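Local coordinates for polyketide synthase (Synechococcus sp., PDB 4GOX), which probably transfers a sulfo group from PAPS as the sulfotransferase domain of an olefin synthase, activating an intermediate on the way to a hydrocarbon, at residues 21-31 with 143-154. Numbering follows the deposited sequence.
Sequences KNPNPIAFILS and EILFDQAKYIHL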
ATOM      1  N   LYS A  21      17.984  13.375  -6.787  1.00 73.23           N
ATOM      2  CA  LYS A  21      16.886  12.734  -6.054  1.00 68.92           C
ATOM      3  C   LYS A  21      15.679  13.656  -5.990  1.00 71.79           C
ATOM      4  O   LYS A  21      15.837  14.889  -6.022  1.00 73.01           O
ATOM      5  CB  LYS A  21      17.313  12.360  -4.630  1.00 69.24           C
ATOM      6  CG  LYS A  21      18.079  11.056  -4.556  1.00 66.95           C
ATOM      7  CD  LYS A  21      18.648  10.820  -3.175  1.00 69.45           C
ATOM      8  CE  LYS A  21      17.654  10.185  -2.248  1.00 68.52           C
ATOM      9  NZ  LYS A  21      18.292   9.707  -0.996  1.00 78.57           N
ATOM     10  N   ASN A  22      14.470  13.055  -5.913  1.00 64.66           N
ATOM     11  CA  ASN A  22      13.229  13.805  -5.831  1.00 63.47           C
ATOM     12  C   ASN A  22      13.092  14.394  -4.408  1.00 67.11           C
ATOM     13  O   ASN A  22      13.076  13.642  -3.431  1.00 65.31           O
ATOM     14  CB  ASN A  22      12.043  12.935  -6.233  1.00 58.60           C
ATOM     15  CG  ASN A  22      10.730  13.655  -6.387  1.00 64.52           C
ATOM     16  OD1 ASN A  22      10.487  14.726  -5.831  1.00 64.72           O
ATOM     17  ND2 ASN A  22       9.826  13.056  -7.130  1.00 52.45           N
ATOM     18  N   PRO A  23      13.076  15.741  -4.268  1.00 65.16           N
ATOM     19  CA  PRO A  23      12.972  16.328  -2.922  1.00 64.79           C
ATOM     20  C   PRO A  23      11.530  16.457  -2.414  1.00 65.69           C
ATOM     21  O   PRO A  23      11.324  16.723  -1.226  1.00 64.79           O
ATOM     22  CB  PRO A  23      13.626  17.697  -3.102  1.00 69.98           C
ATOM     23  CG  PRO A  23      13.319  18.070  -4.535  1.00 75.41           C
ATOM     24  CD  PRO A  23      13.113  16.791  -5.314  1.00 68.89           C
ATOM     25  N   ASN A  24      10.543  16.292  -3.326  1.00 60.66           N
ATOM     26  CA  ASN A  24       9.113  16.430  -3.061  1.00 59.59           C
ATOM     27  C   ASN A  24       8.551  15.311  -2.196  1.00 61.86           C
ATOM     28  O   ASN A  24       8.861  14.142  -2.432  1.00 59.11           O
ATOM     29  CB  ASN A  24       8.326  16.545  -4.363  1.00 58.86           C
ATOM     30  CG  ASN A  24       8.638  17.810  -5.134  1.00 82.91           C
ATOM     31  OD1 ASN A  24       8.383  18.925  -4.668  1.00 80.99           O
ATOM     32  ND2 ASN A  24       9.212  17.665  -6.322  1.00 67.99           N
ATOM     33  N   PRO A  25       7.702  15.651  -1.199  1.00 59.68           N
ATOM     34  CA  PRO A  25       7.122  14.601  -0.344  1.00 56.37           C
ATOM     35  C   PRO A  25       6.241  13.598  -1.092  1.00 54.65           C
ATOM     36  O   PRO A  25       5.628  13.911  -2.109  1.00 54.16           O
ATOM     37  CB  PRO A  25       6.355  15.385   0.725  1.00 59.44           C
ATOM     38  CG  PRO A  25       6.068  16.713   0.095  1.00 67.07           C
ATOM     39  CD  PRO A  25       7.233  16.998  -0.800  1.00 63.63           C
ATOM     40  N   ILE A  26       6.259  12.364  -0.605  1.00 47.60           N
ATOM     41  CA  ILE A  26       5.498  11.224  -1.118  1.00 44.45           C
ATOM     42  C   ILE A  26       5.334  10.304   0.061  1.00 44.33           C
ATOM     43  O   ILE A  26       6.196  10.270   0.948  1.00 41.49           O
ATOM     44  CB  ILE A  26       6.190  10.494  -2.330  1.00 47.01           C
ATOM     45  CG1 ILE A  26       5.222   9.459  -2.974  1.00 45.20           C
ATOM     46  CG2 ILE A  26       7.567   9.850  -1.949  1.00 47.41           C
ATOM     47  CD1 ILE A  26       5.633   8.849  -4.197  1.00 47.68           C
ATOM     48  N   ALA A  27       4.251   9.542   0.071  1.00 41.36           N
ATOM     49  CA  ALA A  27       4.057   8.583   1.130  1.00 40.42           C
ATOM     50  C   ALA A  27       3.642   7.249   0.544  1.00 41.79           C
ATOM     51  O   ALA A  27       3.078   7.199  -0.550  1.00 40.98           O
ATOM     52  CB  ALA A  27       3.033   9.084   2.150  1.00 41.17           C
ATOM     53  N   PHE A  28       3.952   6.171   1.268  1.00 35.19           N
ATOM     54  CA  PHE A  28       3.575   4.831   0.868  1.00 33.72           C
ATOM     55  C   PHE A  28       2.804   4.163   1.988  1.00 37.70           C
ATOM     56  O   PHE A  28       3.153   4.347   3.158  1.00 37.57           O
ATOM     57  CB  PHE A  28       4.834   3.971   0.597  1.00 33.90           C
ATOM     58  CG  PHE A  28       5.660   4.417  -0.579  1.00 34.39           C
ATOM     59  CD1 PHE A  28       5.471   3.850  -1.832  1.00 34.59           C
ATOM     60  CD2 PHE A  28       6.654   5.379  -0.426  1.00 34.99           C
ATOM     61  CE1 PHE A  28       6.225   4.271  -2.926  1.00 35.78           C
ATOM     62  CE2 PHE A  28       7.401   5.803  -1.516  1.00 38.98           C
ATOM     63  CZ  PHE A  28       7.183   5.248  -2.765  1.00 36.54           C
ATOM     64  N   ILE A  29       1.852   3.296   1.620  1.00 33.66           N
ATOM     65  CA  ILE A  29       1.164   2.417   2.563  1.00 32.72           C
ATOM     66  C   ILE A  29       1.717   1.070   2.193  1.00 35.15           C
ATOM     67  O   ILE A  29       1.500   0.583   1.075  1.00 33.21           O
ATOM     68  CB  ILE A  29      -0.396   2.404   2.523  1.00 36.12           C
ATOM     69  CG1 ILE A  29      -0.991   3.781   2.848  1.00 37.56           C
ATOM     70  CG2 ILE A  29      -0.927   1.321   3.506  1.00 34.59           C
ATOM     71  CD1 ILE A  29      -2.463   3.894   2.485  1.00 35.63           C
ATOM     72  N   LEU A  30       2.500   0.499   3.119  1.00 32.11           N
ATOM     73  CA  LEU A  30       3.132  -0.772   2.930  1.00 30.28           C
ATOM     74  C   LEU A  30       2.580  -1.775   3.902  1.00 34.84           C
ATOM     75  O   LEU A  30       2.442  -1.506   5.098  1.00 33.85           O
ATOM     76  CB  LEU A  30       4.662  -0.650   3.102  1.00 30.36           C
ATOM     77  CG  LEU A  30       5.399   0.371   2.211  1.00 33.74           C
ATOM     78  CD1 LEU A  30       6.826   0.495   2.663  1.00 33.52           C
ATOM     79  CD2 LEU A  30       5.357  -0.037   0.736  1.00 32.93           C
ATOM     80  N   SER A  31       2.293  -2.964   3.395  1.00 31.12           N
ATOM     81  CA  SER A  31       1.820  -4.058   4.233  1.00 31.20           C
ATOM     82  C   SER A  31       1.952  -5.359   3.491  1.00 37.39           C
ATOM     83  O   SER A  31       2.245  -5.400   2.292  1.00 36.65           O
ATOM     84  CB  SER A  31       0.347  -3.862   4.597  1.00 32.97           C
ATOM     85  OG  SER A  31      -0.516  -4.055   3.489  1.00 35.26           O
ATOM     86  N   GLU A 143      14.210   4.738  -1.363  1.00 40.92           N
ATOM     87  CA  GLU A 143      15.286   5.532  -0.789  1.00 43.28           C
ATOM     88  C   GLU A 143      16.270   6.014  -1.855  1.00 50.97           C
ATOM     89  O   GLU A 143      16.884   7.069  -1.669  1.00 52.60           O
ATOM     90  CB  GLU A 143      15.972   4.797   0.373  1.00 44.67           C
ATOM     91  CG  GLU A 143      15.059   4.732   1.598  1.00 49.32           C
ATOM     92  CD  GLU A 143      14.693   6.091   2.174  1.00 62.21           C
ATOM     93  OE1 GLU A 143      15.617   6.817   2.608  1.00 52.73           O
ATOM     94  OE2 GLU A 143      13.492   6.443   2.171  1.00 52.37           O
ATOM     95  N   ILE A 144      16.368   5.287  -2.994  1.00 47.00           N
ATOM     96  CA  ILE A 144      17.181   5.704  -4.135  1.00 49.46           C
ATOM     97  C   ILE A 144      16.514   6.885  -4.872  1.00 53.94           C
ATOM     98  O   ILE A 144      17.189   7.853  -5.211  1.00 57.14           O
ATOM     99  CB  ILE A 144      17.526   4.484  -5.057  1.00 52.80           C
ATOM    100  CG1 ILE A 144      18.763   3.736  -4.489  1.00 55.07           C
ATOM    101  CG2 ILE A 144      17.784   4.899  -6.522  1.00 54.82           C
ATOM    102  CD1 ILE A 144      18.875   2.272  -4.822  1.00 63.87           C
ATOM    103  N   LEU A 145      15.195   6.817  -5.097  1.00 47.96           N
ATOM    104  CA  LEU A 145      14.452   7.843  -5.853  1.00 48.80           C
ATOM    105  C   LEU A 145      14.068   9.122  -5.107  1.00 53.39           C
ATOM    106  O   LEU A 145      13.984  10.175  -5.738  1.00 55.63           O
ATOM    107  CB  LEU A 145      13.164   7.254  -6.467  1.00 46.85           C
ATOM    108  CG  LEU A 145      13.291   6.095  -7.463  1.00 50.86           C
ATOM    109  CD1 LEU A 145      11.915   5.515  -7.768  1.00 49.21           C
ATOM    110  CD2 LEU A 145      14.013   6.525  -8.753  1.00 52.55           C
ATOM    111  N   PHE A 146      13.786   9.026  -3.801  1.00 48.27           N
ATOM    112  CA  PHE A 146      13.246  10.134  -3.003  1.00 48.18           C
ATOM    113  C   PHE A 146      14.069  10.558  -1.804  1.00 54.65           C
ATOM    114  O   PHE A 146      14.656   9.717  -1.121  1.00 53.28           O
ATOM    115  CB  PHE A 146      11.839   9.762  -2.509  1.00 46.52           C
ATOM    116  CG  PHE A 146      10.915   9.248  -3.584  1.00 45.26           C
ATOM    117  CD1 PHE A 146      10.329  10.121  -4.499  1.00 48.45           C
ATOM    118  CD2 PHE A 146      10.589   7.896  -3.655  1.00 42.35           C
ATOM    119  CE1 PHE A 146       9.472   9.645  -5.490  1.00 46.95           C
ATOM    120  CE2 PHE A 146       9.719   7.429  -4.634  1.00 43.01           C
ATOM    121  CZ  PHE A 146       9.175   8.304  -5.550  1.00 42.82           C
ATOM    122  N   ASP A 147      14.024  11.862  -1.497  1.00 53.99           N
ATOM    123  CA  ASP A 147      14.699  12.453  -0.342  1.00 56.37           C
ATOM    124  C   ASP A 147      13.829  12.352   0.888  1.00 59.14           C
ATOM    125  O   ASP A 147      14.336  12.093   1.979  1.00 59.96           O
ATOM    126  CB  ASP A 147      14.943  13.958  -0.585  1.00 62.11           C
ATOM    127  CG  ASP A 147      16.208  14.351  -1.326  1.00 75.33           C
ATOM    128  OD1 ASP A 147      16.306  15.529  -1.739  1.00 79.27           O
ATOM    129  OD2 ASP A 147      17.136  13.503  -1.427  1.00 79.22           O
ATOM    130  N   GLN A 148      12.520  12.599   0.716  1.00 54.77           N
ATOM    131  CA  GLN A 148      11.536  12.718   1.791  1.00 54.61           C
ATOM    132  C   GLN A 148      10.367  11.732   1.747  1.00 55.96           C
ATOM    133  O   GLN A 148       9.263  12.110   2.142  1.00 56.52           O
ATOM    134  CB  GLN A 148      11.000  14.167   1.816  1.00 58.65           C
ATOM    135  CG  GLN A 148      11.947  15.175   2.453  1.00 90.25           C
ATOM    136  CD  GLN A 148      11.727  15.289   3.940  1.00119.70           C
ATOM    137  OE1 GLN A 148      10.961  16.140   4.412  1.00119.33           O
ATOM    138  NE2 GLN A 148      12.398  14.441   4.715  1.00111.39           N
ATOM    139  N   ALA A 149      10.591  10.460   1.327  1.00 49.45           N
ATOM    140  CA  ALA A 149       9.508   9.461   1.343  1.00 45.03           C
ATOM    141  C   ALA A 149       9.110   9.122   2.780  1.00 46.75           C
ATOM    142  O   ALA A 149       9.973   8.976   3.645  1.00 48.06           O
ATOM    143  CB  ALA A 149       9.931   8.194   0.618  1.00 43.69           C
ATOM    144  N   LYS A 150       7.811   9.016   3.029  1.00 42.31           N
ATOM    145  CA  LYS A 150       7.272   8.598   4.333  1.00 42.09           C
ATOM    146  C   LYS A 150       6.632   7.241   4.165  1.00 42.38           C
ATOM    147  O   LYS A 150       5.980   6.990   3.154  1.00 42.15           O
ATOM    148  CB  LYS A 150       6.256   9.597   4.898  1.00 43.70           C
ATOM    149  CG  LYS A 150       6.904  10.846   5.472  1.00 49.88           C
ATOM    150  CD  LYS A 150       5.845  11.698   6.174  1.00 56.50           C
ATOM    151  CE  LYS A 150       6.407  12.980   6.740  1.00 70.55           C
ATOM    152  NZ  LYS A 150       6.486  14.035   5.702  1.00 82.36           N
ATOM    153  N   TYR A 151       6.814   6.370   5.146  1.00 36.77           N
ATOM    154  CA  TYR A 151       6.271   5.022   5.069  1.00 34.37           C
ATOM    155  C   TYR A 151       5.276   4.719   6.181  1.00 39.28           C
ATOM    156  O   TYR A 151       5.636   4.752   7.360  1.00 39.38           O
ATOM    157  CB  TYR A 151       7.413   3.979   5.085  1.00 33.87           C
ATOM    158  CG  TYR A 151       8.490   4.277   4.069  1.00 35.15           C
ATOM    159  CD1 TYR A 151       8.288   4.018   2.714  1.00 34.64           C
ATOM    160  CD2 TYR A 151       9.676   4.893   4.447  1.00 38.19           C
ATOM    161  CE1 TYR A 151       9.261   4.325   1.770  1.00 33.52           C
ATOM    162  CE2 TYR A 151      10.661   5.194   3.509  1.00 40.37           C
ATOM    163  CZ  TYR A 151      10.441   4.926   2.173  1.00 41.68           C
ATOM    164  OH  TYR A 151      11.426   5.210   1.270  1.00 41.86           O
ATOM    165  N   ILE A 152       4.044   4.363   5.794  1.00 36.27           N
ATOM    166  CA  ILE A 152       3.009   3.901   6.722  1.00 35.71           C
ATOM    167  C   ILE A 152       3.056   2.363   6.649  1.00 38.23           C
ATOM    168  O   ILE A 152       2.757   1.787   5.607  1.00 35.51           O
ATOM    169  CB  ILE A 152       1.613   4.444   6.337  1.00 38.78           C
ATOM    170  CG1 ILE A 152       1.572   5.985   6.440  1.00 40.57           C
ATOM    171  CG2 ILE A 152       0.523   3.796   7.237  1.00 38.57           C
ATOM    172  CD1 ILE A 152       0.372   6.607   5.721  1.00 45.16           C
ATOM    173  N   HIS A 153       3.516   1.716   7.723  1.00 35.86           N
ATOM    174  CA  HIS A 153       3.597   0.266   7.795  1.00 33.19           C
ATOM    175  C   HIS A 153       2.317  -0.229   8.478  1.00 37.62           C
ATOM    176  O   HIS A 153       2.187  -0.142   9.698  1.00 37.83           O
ATOM    177  CB  HIS A 153       4.849  -0.156   8.591  1.00 33.26           C
ATOM    178  CG  HIS A 153       5.044  -1.642   8.762  1.00 34.80           C
ATOM    179  ND1 HIS A 153       6.082  -2.144   9.537  1.00 37.04           N
ATOM    180  CD2 HIS A 153       4.393  -2.681   8.183  1.00 33.91           C
ATOM    181  CE1 HIS A 153       5.983  -3.460   9.448  1.00 36.04           C
ATOM    182  NE2 HIS A 153       4.974  -3.824   8.652  1.00 34.79           N
ATOM    183  N   LEU A 154       1.376  -0.735   7.689  1.00 34.06           N
ATOM    184  CA  LEU A 154       0.110  -1.236   8.218  1.00 32.99           C
ATOM    185  C   LEU A 154       0.280  -2.706   8.544  1.00 36.84           C
ATOM    186  O   LEU A 154       0.749  -3.473   7.704  1.00 34.87           O
ATOM    187  CB  LEU A 154      -1.044  -0.962   7.221  1.00 31.80           C
ATOM    188  CG  LEU A 154      -2.409  -1.574   7.522  1.00 35.80           C
ATOM    189  CD1 LEU A 154      -3.004  -1.028   8.815  1.00 36.64           C
ATOM    190  CD2 LEU A 154      -3.336  -1.311   6.390  1.00 37.49           C
TER
HETATM  191  O   HOH W   1      11.172  12.938  -1.572  1.00 62.45           O
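Ile-26 lays its CG2 methyl over the centre of the Phe-146 ring, a CH-pi contact of 3.8 Å from CG2 to the ring centroid. CG1 stands anti to the backbone N (chi1 -170°), and its CD1 reaches the CZ corner of the same ring. The opposite face of Phe-146 is covered by Leu-145 CB. CE2 of Phe-146 meets the edge of the Phe-28 ring, 3.8 Å from Phe-28 CZ. Phe-28 and Tyr-151 lie side by side with nearly parallel planes, but they are slid apart and barely overlap. These rings pack on one face of the central parallel sheet of the sulfotransferase P-loop fold, with Tyr-113 of helix 109-119 beside Phe-28. Strands 26-30 and 149-154 are neighbours in that sheet. Five backbone bonds join them, from Lys-150 N to Ile-26 O through to Leu-154 N to Leu-30 O. Ser-31, at the far end, lies close to the bound adenosine-3'-5'-diphosphate. Before the strands, Asn-22 N donates to Leu-145 O (2.9 Å), and Asn-22 O accepts from Asp-147 N (2.8 Å). Asn-22 OD1 accepts from Asn-24 N in an Asx turn, and Asn-24 ND2 reaches it from the opposite face of the amide plane. Asn-22 ND2 bonds Gln-117. With an alanine here, both Asn-24 nitrogens and Gln-117 would probably lose a partner and the turn would be freer to move. Lys-21 bends at chi3 (85°) and brings NZ to Glu-143 O, 3.1 Å away; its salt bridge to Asp-147 OD2 is long.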